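Local coordinates for nitroreductase family protein (Lactobacillus plantarum, PDB 4QLX) that probably reduces the enone double bond of an oxo fatty acid to give 10-oxooctadecanoic acid, using FMN and NADH in polyunsaturated fatty acid saturation, at residues 123-126 and 127-131; 114-117 and 118-122; 61-65 and 66-70; 32-36 and 37-41. All coordinates share one frame; numbering follows the deposited sequence.

Contact 1: residues 123-126 and 127-131. With KTC (10-oxooctadecanoic acid), chain D.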
loop_
_atom_site.group_PDB
_atom_site.type_symbol
_atom_site.label_atom_id
_atom_site.label_comp_id
_atom_site.label_asym_id
_atom_site.label_seq_id
_atom_site.Cartn_x
_atom_site.Cartn_y
_atom_site.Cartn_z
ATOM N N GLN A 123 -11.322 5.179 25.451
ATOM C CA GLN A 123 -11.640 5.937 24.243
ATOM C C GLN A 123 -11.609 5.002 23.022
ATOM O O GLN A 123 -12.530 5.005 22.195
ATOM C CB GLN A 123 -10.669 7.115 24.065
ATOM C CG GLN A 123 -10.737 8.157 25.220
ATOM C CD GLN A 123 -9.650 9.235 25.142
ATOM O OE1 GLN A 123 -8.778 9.192 24.268
ATOM N NE2 GLN A 123 -9.702 10.209 26.064
ATOM N N ILE A 124 -10.568 4.179 22.942
ATOM C CA ILE A 124 -10.377 3.285 21.798
ATOM C C ILE A 124 -11.482 2.228 21.710
ATOM O O ILE A 124 -12.063 2.017 20.640
ATOM C CB ILE A 124 -9.004 2.588 21.859
ATOM C CG1 ILE A 124 -7.879 3.626 21.910
ATOM C CG2 ILE A 124 -8.800 1.652 20.650
ATOM C CD1 ILE A 124 -6.516 3.024 22.193
ATOM N N LEU A 125 -11.779 1.579 22.834
ATOM C CA LEU A 125 -12.838 0.573 22.873
ATOM C C LEU A 125 -14.212 1.203 22.662
ATOM O O LEU A 125 -15.032 0.669 21.917
ATOM C CB LEU A 125 -12.822 -0.196 24.201
ATOM C CG LEU A 125 -11.593 -1.050 24.522
ATOM C CD1 LEU A 125 -11.612 -1.511 25.974
ATOM C CD2 LEU A 125 -11.520 -2.245 23.589
ATOM N N GLY A 126 -14.462 2.334 23.323
ATOM C CA GLY A 126 -15.753 3.000 23.234
ATOM C C GLY A 126 -16.081 3.477 21.829
ATOM O O GLY A 126 -17.236 3.491 21.405
ATOM N N THR A 127 -15.049 3.840 21.081
ATOM C CA THR A 127 -15.256 4.523 19.813
ATOM C C THR A 127 -15.382 3.588 18.617
ATOM O O THR A 127 -16.312 3.727 17.812
ATOM C CB THR A 127 -14.116 5.525 19.559
ATOM O OG1 THR A 127 -14.148 6.529 20.587
ATOM C CG2 THR A 127 -14.243 6.181 18.173
ATOM N N PHE A 128 -14.466 2.632 18.499
ATOM C CA PHE A 128 -14.389 1.862 17.261
ATOM C C PHE A 128 -14.935 0.444 17.348
ATOM O O PHE A 128 -15.417 -0.088 16.343
ATOM C CB PHE A 128 -12.940 1.835 16.763
ATOM C CG PHE A 128 -12.424 3.190 16.395
ATOM C CD1 PHE A 128 -12.824 3.796 15.214
ATOM C CD2 PHE A 128 -11.569 3.879 17.245
ATOM C CE1 PHE A 128 -12.363 5.055 14.879
ATOM C CE2 PHE A 128 -11.102 5.139 16.915
ATOM C CZ PHE A 128 -11.498 5.728 15.734
ATOM N N LEU A 129 -14.866 -0.175 18.523
ATOM C CA LEU A 129 -15.377 -1.543 18.655
ATOM C C LEU A 129 -16.879 -1.649 18.308
ATOM O O LEU A 129 -17.263 -2.566 17.570
ATOM C CB LEU A 129 -15.106 -2.102 20.060
ATOM C CG LEU A 129 -15.424 -3.597 20.249
ATOM C CD1 LEU A 129 -15.049 -4.407 19.023
ATOM C CD2 LEU A 129 -14.728 -4.162 21.479
ATOM N N PRO A 130 -17.723 -0.709 18.794
ATOM C CA PRO A 130 -19.141 -0.787 18.421
ATOM C C PRO A 130 -19.398 -0.680 16.922
ATOM O O PRO A 130 -20.390 -1.229 16.440
ATOM C CB PRO A 130 -19.759 0.413 19.137
ATOM C CG PRO A 130 -18.864 0.676 20.269
ATOM C CD PRO A 130 -17.494 0.359 19.789
ATOM N N LEU A 131 -18.528 0.016 16.197
ATOM C CA LEU A 131 -18.658 0.108 14.741
ATOM C C LEU A 131 -18.339 -1.219 14.056
ATOM O O LEU A 131 -18.932 -1.560 13.029
ATOM C CB LEU A 131 -17.753 1.208 14.189
ATOM C CG LEU A 131 -18.331 2.626 14.148
ATOM C CD1 LEU A 131 -18.772 3.089 15.511
ATOM C CD2 LEU A 131 -17.304 3.591 13.571
HETATM O O1 KTC D . -1.357 7.223 20.729
HETATM C C17 KTC D . -1.938 6.632 21.635
HETATM O O KTC D . -1.997 7.179 22.853
HETATM C C16 KTC D . -2.587 5.295 21.366
HETATM C C15 KTC D . -3.015 5.281 19.910
HETATM C C14 KTC D . -4.470 4.879 19.800
HETATM C C13 KTC D . -4.551 3.531 19.111
HETATM C C12 KTC D . -5.197 3.689 17.751
HETATM C C11 KTC D . -6.702 3.587 17.869
HETATM C C10 KTC D . -7.229 2.895 16.623
HETATM C C9 KTC D . -7.767 3.922 15.639
HETATM C C8 KTC D . -8.058 3.204 14.353
HETATM O O2 KTC D . -7.180 2.527 13.827
HETATM C C7 KTC D . -9.433 3.344 13.743
HETATM C C6 KTC D . -9.457 2.665 12.387
HETATM C C5 KTC D . -10.610 3.173 11.537
HETATM C C4 KTC D . -11.806 2.242 11.660
HETATM C C3 KTC D . -12.986 2.746 10.830
HETATM C C2 KTC D . -14.276 2.078 11.295
HETATM C C1 KTC D . -14.051 0.586 11.528
HETATM C C KTC D . -15.328 -0.152 11.874
#
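Thr127 turns back on the preceding helical turn, where Gln123 O takes two bonds from this one residue. Thr127 OG1 donates to Gln123 O at 2.7 Å and Thr127 N to the same Gln123 O at 3.0 Å, the two reaching it from opposite faces of the carbonyl plane. The torsion that sets OG1 beside its own backbone N (chi1 -63°) brings the hydroxyl to this acceptor and sends CG2 the other way, over the Phe128 ring. Thr127 CG2 lies 3.5 Å above the plane of the Phe128 ring and close to its centre. Over the opposite face sits KTC C7, whose nearest ring atom is Phe128 CE1 at 3.6 Å, while Ile124 O lies near the plane at the edge. The ring is thus sandwiched between a methyl and the fatty chain, and Phe79 of the second subunit meets it edge-to-face. Toward the ligand carboxylate, Ile124 CD1 touches KTC C14 at 3.7 Å; at the other end of the ligand Leu131 CB reaches KTC C at 3.6 Å. Pro130 has no N-H to give, and its CD rests against Leu125 O at 3.3 Å, in keeping with the kink here. Thr127 thus spends its hydroxyl and N-H on Gln123 O, while Phe128, Ile124 and Leu131 form apolar surface on which the bound product's chain lies.

Contact 2: residues 114-117 and 118-122. With KTC (10-oxooctadecanoic acid), chain D.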
loop_
_atom_site.group_PDB
_atom_site.type_symbol
_atom_site.label_atom_id
_atom_site.label_comp_id
_atom_site.label_asym_id
_atom_site.label_seq_id
_atom_site.Cartn_x
_atom_site.Cartn_y
_atom_site.Cartn_z
ATOM N N GLY A 114 1.121 -1.428 29.925
ATOM C CA GLY A 114 1.432 -0.092 30.406
ATOM C C GLY A 114 1.752 0.901 29.303
ATOM O O GLY A 114 2.353 1.950 29.543
ATOM N N ASN A 115 1.346 0.583 28.081
ATOM C CA ASN A 115 1.695 1.437 26.955
ATOM C C ASN A 115 0.639 2.490 26.636
ATOM O O ASN A 115 0.930 3.474 25.951
ATOM C CB ASN A 115 1.984 0.572 25.732
ATOM C CG ASN A 115 3.259 -0.225 25.894
ATOM O OD1 ASN A 115 4.259 0.289 26.399
ATOM N ND2 ASN A 115 3.224 -1.492 25.501
ATOM N N ILE A 116 -0.578 2.290 27.138
ATOM C CA ILE A 116 -1.607 3.326 27.086
ATOM C C ILE A 116 -2.285 3.421 28.445
ATOM O O ILE A 116 -2.272 2.471 29.232
ATOM C CB ILE A 116 -2.687 3.056 25.995
ATOM C CG1 ILE A 116 -3.403 1.730 26.251
ATOM C CG2 ILE A 116 -2.079 3.080 24.592
ATOM C CD1 ILE A 116 -4.565 1.476 25.319
ATOM N N THR A 117 -2.875 4.577 28.721
ATOM C CA THR A 117 -3.636 4.757 29.943
ATOM C C THR A 117 -5.002 4.095 29.870
ATOM O O THR A 117 -5.518 3.814 28.786
ATOM C CB THR A 117 -3.844 6.239 30.249
ATOM O OG1 THR A 117 -4.772 6.783 29.303
ATOM C CG2 THR A 117 -2.519 6.987 30.160
ATOM N N LYS A 118 -5.594 3.873 31.042
ATOM C CA LYS A 118 -6.941 3.327 31.143
ATOM C C LYS A 118 -7.916 4.206 30.386
ATOM O O LYS A 118 -8.804 3.722 29.686
ATOM C CB LYS A 118 -7.373 3.219 32.610
ATOM C CG LYS A 118 -8.756 2.630 32.803
ATOM C CD LYS A 118 -8.795 1.203 32.272
ATOM C CE LYS A 118 -10.129 0.540 32.567
ATOM N NZ LYS A 118 -10.076 -0.910 32.234
ATOM N N GLU A 119 -7.738 5.511 30.527
ATOM C CA GLU A 119 -8.630 6.460 29.886
ATOM C C GLU A 119 -8.521 6.352 28.362
ATOM O O GLU A 119 -9.529 6.367 27.651
ATOM C CB GLU A 119 -8.310 7.876 30.350
ATOM C CG GLU A 119 -9.081 8.933 29.608
ATOM C CD GLU A 119 -8.266 10.187 29.398
ATOM O OE1 GLU A 119 -7.365 10.169 28.523
ATOM O OE2 GLU A 119 -8.519 11.182 30.114
ATOM N N ARG A 120 -7.291 6.219 27.877
ATOM C CA ARG A 120 -7.040 6.067 26.448
ATOM C C ARG A 120 -7.696 4.785 25.919
ATOM O O ARG A 120 -8.414 4.809 24.919
ATOM C CB ARG A 120 -5.531 6.068 26.179
ATOM C CG ARG A 120 -5.151 6.193 24.710
ATOM C CD ARG A 120 -5.927 7.332 24.049
ATOM N NE ARG A 120 -5.398 7.679 22.736
ATOM C CZ ARG A 120 -6.092 8.313 21.801
ATOM N NH1 ARG A 120 -7.354 8.657 22.035
ATOM N NH2 ARG A 120 -5.527 8.596 20.632
ATOM N N LEU A 121 -7.462 3.676 26.616
ATOM C CA LEU A 121 -8.092 2.401 26.289
ATOM C C LEU A 121 -9.609 2.514 26.174
ATOM O O LEU A 121 -10.223 1.951 25.263
ATOM C CB LEU A 121 -7.729 1.353 27.340
ATOM C CG LEU A 121 -8.445 0.015 27.173
ATOM C CD1 LEU A 121 -7.854 -0.776 26.010
ATOM C CD2 LEU A 121 -8.426 -0.809 28.460
ATOM N N ASP A 122 -10.215 3.244 27.103
ATOM C CA ASP A 122 -11.662 3.407 27.103
ATOM C C ASP A 122 -12.123 4.202 25.880
ATOM O O ASP A 122 -13.184 3.927 25.326
ATOM C CB ASP A 122 -12.129 4.086 28.395
ATOM C CG ASP A 122 -11.925 3.209 29.636
ATOM O OD1 ASP A 122 -11.685 1.984 29.482
ATOM O OD2 ASP A 122 -12.019 3.748 30.770
HETATM O O1 KTC D . -1.357 7.223 20.729
HETATM C C17 KTC D . -1.938 6.632 21.635
HETATM O O KTC D . -1.997 7.179 22.853
HETATM C C16 KTC D . -2.587 5.295 21.366
HETATM C C15 KTC D . -3.015 5.281 19.910
HETATM C C14 KTC D . -4.470 4.879 19.800
HETATM C C13 KTC D . -4.551 3.531 19.111
HETATM C C12 KTC D . -5.197 3.689 17.751
HETATM C C11 KTC D . -6.702 3.587 17.869
HETATM C C10 KTC D . -7.229 2.895 16.623
HETATM C C9 KTC D . -7.767 3.922 15.639
HETATM C C8 KTC D . -8.058 3.204 14.353
HETATM O O2 KTC D . -7.180 2.527 13.827
HETATM C C7 KTC D . -9.433 3.344 13.743
HETATM C C6 KTC D . -9.457 2.665 12.387
HETATM C C5 KTC D . -10.610 3.173 11.537
HETATM C C4 KTC D . -11.806 2.242 11.660
HETATM C C3 KTC D . -12.986 2.746 10.830
HETATM C C2 KTC D . -14.276 2.078 11.295
HETATM C C1 KTC D . -14.051 0.586 11.528
HETATM C C KTC D . -15.328 -0.152 11.874
#
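Thr117 OG1 accepts from Arg120 N at 2.9 Å with an N-H...O angle of 158°, the capping bond of an N-cap that starts helix 118-133. The hydroxyl faces the first turn because chi1 (71°) sets OG1 between the backbone N and the carbonyl carbon. Lys118 follows the cap directly; its CB touches Thr117 C, and its ammonium end makes a cation-pi contact with Tyr111 of helix 103-112. Glu119 comes next, lying with CB 3.8 Å from Thr117 OG1. Arg120 brings its CB against the same hydroxyl and then bends at chi2 (48°), which carries the guanidinium away from the cap toward the ligand carboxylate. There Arg120 NE makes a weak bond to KTC O at 3.4 Å, the carboxylate lying at the guanidinium edge, near its plane. Gln123 OE1 takes a firmer bond from Arg120 NH1, which would limit how the guanidinium turns. Leu121 N donates almost straight to Thr117 O at 2.9 Å, the first regular backbone bond of the helix. Ile116, whose CG2 also meets KTC C16 at 3.9 Å, crosses the Leu121 side chain at about a right angle, with Ile116 CD1 3.8 Å from Leu121 CB.

Contact 3: residues 61-65 and 66-70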
loop_
_atom_site.group_PDB
_atom_site.type_symbol
_atom_site.label_atom_id
_atom_site.label_comp_id
_atom_site.label_asym_id
_atom_site.label_seq_id
_atom_site.Cartn_x
_atom_site.Cartn_y
_atom_site.Cartn_z
ATOM N N VAL A 61 -1.739 -16.789 1.493
ATOM C CA VAL A 61 -1.634 -18.171 1.049
ATOM C C VAL A 61 -0.519 -18.280 0.007
ATOM O O VAL A 61 -0.603 -17.672 -1.055
ATOM C CB VAL A 61 -2.953 -18.692 0.465
ATOM C CG1 VAL A 61 -2.787 -20.139 -0.015
ATOM C CG2 VAL A 61 -4.066 -18.587 1.482
ATOM N N VAL A 62 0.535 -19.018 0.344
ATOM C CA VAL A 62 1.715 -19.108 -0.507
ATOM C C VAL A 62 1.577 -20.279 -1.465
ATOM O O VAL A 62 1.370 -21.425 -1.051
ATOM C CB VAL A 62 3.005 -19.264 0.302
ATOM C CG1 VAL A 62 4.218 -19.430 -0.647
ATOM C CG2 VAL A 62 3.207 -18.076 1.238
ATOM N N VAL A 63 1.685 -19.966 -2.751
ATOM C CA VAL A 63 1.593 -20.944 -3.819
ATOM C C VAL A 63 2.960 -21.023 -4.484
ATOM O O VAL A 63 3.385 -20.060 -5.117
ATOM C CB VAL A 63 0.517 -20.536 -4.844
ATOM C CG1 VAL A 63 0.367 -21.593 -5.930
ATOM C CG2 VAL A 63 -0.810 -20.292 -4.146
ATOM N N ASP A 64 3.678 -22.132 -4.317
ATOM C CA ASP A 64 5.028 -22.198 -4.886
ATOM C C ASP A 64 5.461 -23.595 -5.382
ATOM O O ASP A 64 6.657 -23.858 -5.533
ATOM C CB ASP A 64 6.042 -21.688 -3.863
ATOM C CG ASP A 64 6.254 -22.664 -2.727
ATOM O OD1 ASP A 64 5.370 -23.525 -2.508
ATOM O OD2 ASP A 64 7.299 -22.567 -2.054
ATOM N N THR A 65 4.498 -24.478 -5.606
ATOM C CA THR A 65 4.786 -25.796 -6.164
ATOM C C THR A 65 3.950 -25.999 -7.418
ATOM O O THR A 65 2.889 -25.377 -7.570
ATOM C CB THR A 65 4.501 -26.948 -5.150
ATOM O OG1 THR A 65 3.095 -27.203 -5.086
ATOM C CG2 THR A 65 5.043 -26.617 -3.769
ATOM N N PRO A 66 4.419 -26.866 -8.334
ATOM C CA PRO A 66 3.625 -27.097 -9.545
ATOM C C PRO A 66 2.204 -27.563 -9.243
ATOM O O PRO A 66 1.258 -27.122 -9.900
ATOM C CB PRO A 66 4.424 -28.182 -10.275
ATOM C CG PRO A 66 5.846 -27.918 -9.865
ATOM C CD PRO A 66 5.750 -27.501 -8.412
ATOM N N GLU A 67 2.052 -28.413 -8.230
ATOM C CA GLU A 67 0.743 -28.926 -7.847
ATOM C C GLU A 67 -0.144 -27.828 -7.241
ATOM O O GLU A 67 -1.354 -27.776 -7.481
ATOM C CB GLU A 67 0.898 -30.087 -6.857
ATOM C CG GLU A 67 1.717 -31.274 -7.381
ATOM C CD GLU A 67 3.225 -31.074 -7.237
ATOM O OE1 GLU A 67 3.635 -30.089 -6.591
ATOM O OE2 GLU A 67 3.999 -31.906 -7.762
ATOM N N ALA A 68 0.459 -26.951 -6.449
ATOM C CA ALA A 68 -0.294 -25.853 -5.848
ATOM C C ALA A 68 -0.719 -24.863 -6.934
ATOM O O ALA A 68 -1.821 -24.315 -6.886
ATOM C CB ALA A 68 0.534 -25.158 -4.764
ATOM N N LYS A 69 0.157 -24.653 -7.917
ATOM C CA LYS A 69 -0.118 -23.714 -9.000
ATOM C C LYS A 69 -1.281 -24.188 -9.852
ATOM O O LYS A 69 -2.152 -23.407 -10.219
ATOM C CB LYS A 69 1.119 -23.512 -9.876
ATOM C CG LYS A 69 2.214 -22.688 -9.238
ATOM C CD LYS A 69 3.316 -22.345 -10.236
ATOM C CE LYS A 69 4.459 -21.588 -9.565
ATOM N NZ LYS A 69 5.512 -21.204 -10.557
ATOM N N ALA A 70 -1.301 -25.482 -10.160
ATOM C CA ALA A 70 -2.357 -26.047 -10.994
ATOM C C ALA A 70 -3.707 -25.909 -10.306
ATOM O O ALA A 70 -4.724 -25.627 -10.946
ATOM C CB ALA A 70 -2.058 -27.518 -11.320
#
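Thr65 meets the first turn of helix 66-72 with its hydroxyl and its carbonyl together, and of the residues here it has the most surface buried by the contact. It is the N-cap: Thr65 OG1 accepts from Ala68 N at 3.0 Å, with an N-H...O angle of 155°. The same hydroxyl donates a weak bond to Glu67 OE1 at 3.3 Å, the glutamate chain bending at chi2 (83°) to bring its carboxylate back to the cap. One oxygen therefore both receives and gives. Thr65 O points into the helix as well, taking Lys69 N at 2.8 Å, and Lys69 CG leans on that carbonyl oxygen at 3.2 Å.

Ala68 turns its methyl toward the incoming chain, where Ala68 CB lies 3.3 Å from Thr65 OG1. Val63, at the end of strand 58-63, packs its CG1 against the backbone carbonyl and the methyl of Ala68. With Val63 CG1 anti to the backbone N (chi1 -177°), that branch covers Ala68 C at 3.6 Å and reaches Ala68 CB at 3.8 Å. Beyond this packing the Lys69 chain runs extended, and its NZ bonds to Ala87 O and Asp85 O. With a valine in place of Thr65, Ala68 N would probably be left without its capping acceptor and the Glu67 carboxylate set free to turn. The chemistry is that of a strand-to-helix turn: hydroxyl and carbonyl receive N-H groups of the first turn, a nearby carboxylate would be expected to interact well with the positive end of the helix dipole, and valine and alanine methyls close the apolar side.

Contact 4: residues 32-36 and 37-41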
loop_
_atom_site.group_PDB
_atom_site.type_symbol
_atom_site.label_atom_id
_atom_site.label_comp_id
_atom_site.label_asym_id
_atom_site.label_seq_id
_atom_site.Cartn_x
_atom_site.Cartn_y
_atom_site.Cartn_z
ATOM N N VAL A 32 15.138 -19.643 -11.093
ATOM C CA VAL A 32 15.397 -19.135 -9.746
ATOM C C VAL A 32 14.212 -19.414 -8.835
ATOM O O VAL A 32 13.047 -19.136 -9.154
ATOM C CB VAL A 32 15.727 -17.623 -9.730
ATOM C CG1 VAL A 32 16.804 -17.303 -10.757
ATOM C CG2 VAL A 32 14.504 -16.814 -9.993
ATOM N N LYS A 33 14.525 -20.015 -7.697
ATOM C CA LYS A 33 13.514 -20.330 -6.711
ATOM C C LYS A 33 13.844 -19.564 -5.431
ATOM O O LYS A 33 15.011 -19.333 -5.104
ATOM C CB LYS A 33 13.435 -21.848 -6.476
ATOM C CG LYS A 33 13.420 -22.256 -5.013
ATOM C CD LYS A 33 13.330 -23.772 -4.835
ATOM C CE LYS A 33 13.346 -24.138 -3.348
ATOM N NZ LYS A 33 12.139 -23.641 -2.614
ATOM N N ILE A 34 12.810 -19.120 -4.737
ATOM C CA ILE A 34 13.008 -18.449 -3.468
ATOM C C ILE A 34 12.641 -19.429 -2.356
ATOM O O ILE A 34 11.555 -20.001 -2.368
ATOM C CB ILE A 34 12.169 -17.161 -3.393
ATOM C CG1 ILE A 34 12.544 -16.238 -4.562
ATOM C CG2 ILE A 34 12.365 -16.459 -2.041
ATOM C CD1 ILE A 34 11.555 -15.106 -4.825
ATOM N N GLY A 35 13.569 -19.646 -1.428
ATOM C CA GLY A 35 13.322 -20.508 -0.282
ATOM C C GLY A 35 12.131 -20.019 0.527
ATOM O O GLY A 35 11.866 -18.818 0.585
ATOM N N ARG A 36 11.403 -20.944 1.141
ATOM C CA ARG A 36 10.214 -20.571 1.903
ATOM C C ARG A 36 10.590 -19.773 3.144
ATOM O O ARG A 36 9.785 -18.997 3.665
ATOM C CB ARG A 36 9.396 -21.811 2.275
ATOM C CG ARG A 36 8.665 -22.416 1.088
ATOM C CD ARG A 36 7.812 -23.592 1.503
ATOM N NE ARG A 36 6.880 -24.002 0.455
ATOM C CZ ARG A 36 5.923 -24.907 0.629
ATOM N NH1 ARG A 36 5.777 -25.487 1.813
ATOM N NH2 ARG A 36 5.108 -25.228 -0.368
ATOM N N ASP A 37 11.820 -19.929 3.608
ATOM C CA ASP A 37 12.253 -19.138 4.751
ATOM C C ASP A 37 12.392 -17.672 4.348
ATOM O O ASP A 37 11.986 -16.780 5.094
ATOM C CB ASP A 37 13.560 -19.681 5.325
ATOM C CG ASP A 37 13.393 -21.078 5.907
ATOM O OD1 ASP A 37 12.247 -21.431 6.274
ATOM O OD2 ASP A 37 14.392 -21.825 5.980
ATOM N N GLU A 38 12.934 -17.411 3.161
ATOM C CA GLU A 38 12.999 -16.021 2.708
ATOM C C GLU A 38 11.602 -15.492 2.380
ATOM O O GLU A 38 11.310 -14.316 2.626
ATOM C CB GLU A 38 13.928 -15.851 1.504
ATOM C CG GLU A 38 14.091 -14.379 1.107
ATOM C CD GLU A 38 15.105 -14.142 0.010
ATOM O OE1 GLU A 38 15.458 -15.099 -0.708
ATOM O OE2 GLU A 38 15.560 -12.988 -0.134
ATOM N N LEU A 39 10.727 -16.346 1.858
ATOM C CA LEU A 39 9.355 -15.919 1.598
ATOM C C LEU A 39 8.671 -15.492 2.897
ATOM O O LEU A 39 7.954 -14.488 2.922
ATOM C CB LEU A 39 8.540 -17.027 0.925
ATOM C CG LEU A 39 8.814 -17.322 -0.558
ATOM C CD1 LEU A 39 7.993 -18.538 -0.983
ATOM C CD2 LEU A 39 8.479 -16.130 -1.445
ATOM N N GLN A 40 8.894 -16.258 3.962
ATOM C CA GLN A 40 8.316 -15.950 5.275
ATOM C C GLN A 40 8.873 -14.645 5.806
ATOM O O GLN A 40 8.162 -13.867 6.443
ATOM C CB GLN A 40 8.605 -17.067 6.283
ATOM C CG GLN A 40 7.902 -18.362 6.001
ATOM C CD GLN A 40 8.104 -19.387 7.112
ATOM O OE1 GLN A 40 9.219 -19.584 7.623
ATOM N NE2 GLN A 40 7.026 -20.042 7.488
ATOM N N LYS A 41 10.165 -14.435 5.573
ATOM C CA LYS A 41 10.826 -13.198 5.955
ATOM C C LYS A 41 10.217 -11.976 5.244
ATOM O O LYS A 41 9.955 -10.955 5.877
ATOM C CB LYS A 41 12.321 -13.288 5.656
ATOM C CG LYS A 41 13.183 -12.547 6.654
ATOM C CD LYS A 41 13.020 -13.167 8.042
ATOM C CE LYS A 41 13.323 -12.165 9.144
ATOM N NZ LYS A 41 12.846 -12.656 10.478
HETATM O O HOH W 1 15.635 -17.730 -1.046
#
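Glu38 lies across Ile34 at an oblique angle, and its whole length can be traced against the loop that leads into helix 36-46. At the root, Glu38 CB is 3.7 Å from Gly35 O and 3.9 Å from Ile34 CG2. With CG anti to the backbone N (chi1 -175°) and the chain extended beyond it, CG and then CD each stay beside the same Ile34 methyl. At the tip, OE1 is still 3.6 Å from Ile34 CG2, but its bonds are polar. A water donates to Glu38 OE1 at 2.7 Å and itself accepts from Gly35 N at 2.8 Å, bridging the carboxylate to the residue at the N-cap. Outside the two segments, OE1 also bonds Tyr164 OH and OE2 bonds His162 ND1, so that several partners fix the rotation of the carboxylate.

Gly35, at the N-cap, brings no side-chain acceptor; its carbonyl takes the usual first-turn bond, Leu39 N donating to Gly35 O at 3.0 Å. Gln40 N follows with a bond to Arg36 O at 2.9 Å. Leu39 points toward the loop, its CG 3.9 Å from Ile34 CG2, which thus has glutamate methylenes and leucine carbons packed on it. Replacing Leu39 by an alanine would probably open a gap beside Ile34 CG2 and take away a side chain that also meets Val62. In the fold, the contact sets the N-terminal turn of helix 36-46 against strand 58-63 through Leu39 on Val62, while Ile34 rests on Tyr164 in the loop before strand 165-169.

The four contacts form two pairs. Contacts 1 and 2 follow each other on helix 118-133, centres 13 Å apart, and touch where Ile124 CD1 meets Ile116 CD1 at 4.0 Å; both line the same bound fatty acid, contact 2 at its carboxylate and contact 1 along its chain, with the Phe128 side chain about 4 Å from a bound FMN. Contacts 3 and 4 have centres 14 Å apart and are joined by a salt bridge, Arg36 NH2 to Asp64 OD1 at 2.7 Å. This second pair is structural, although the Lys69 side chain lies about 9 Å from that of FMN-binding Gln83. Contacts 1 and 3 lie on opposite sides of the chain's centre, their own centres 40 Å apart.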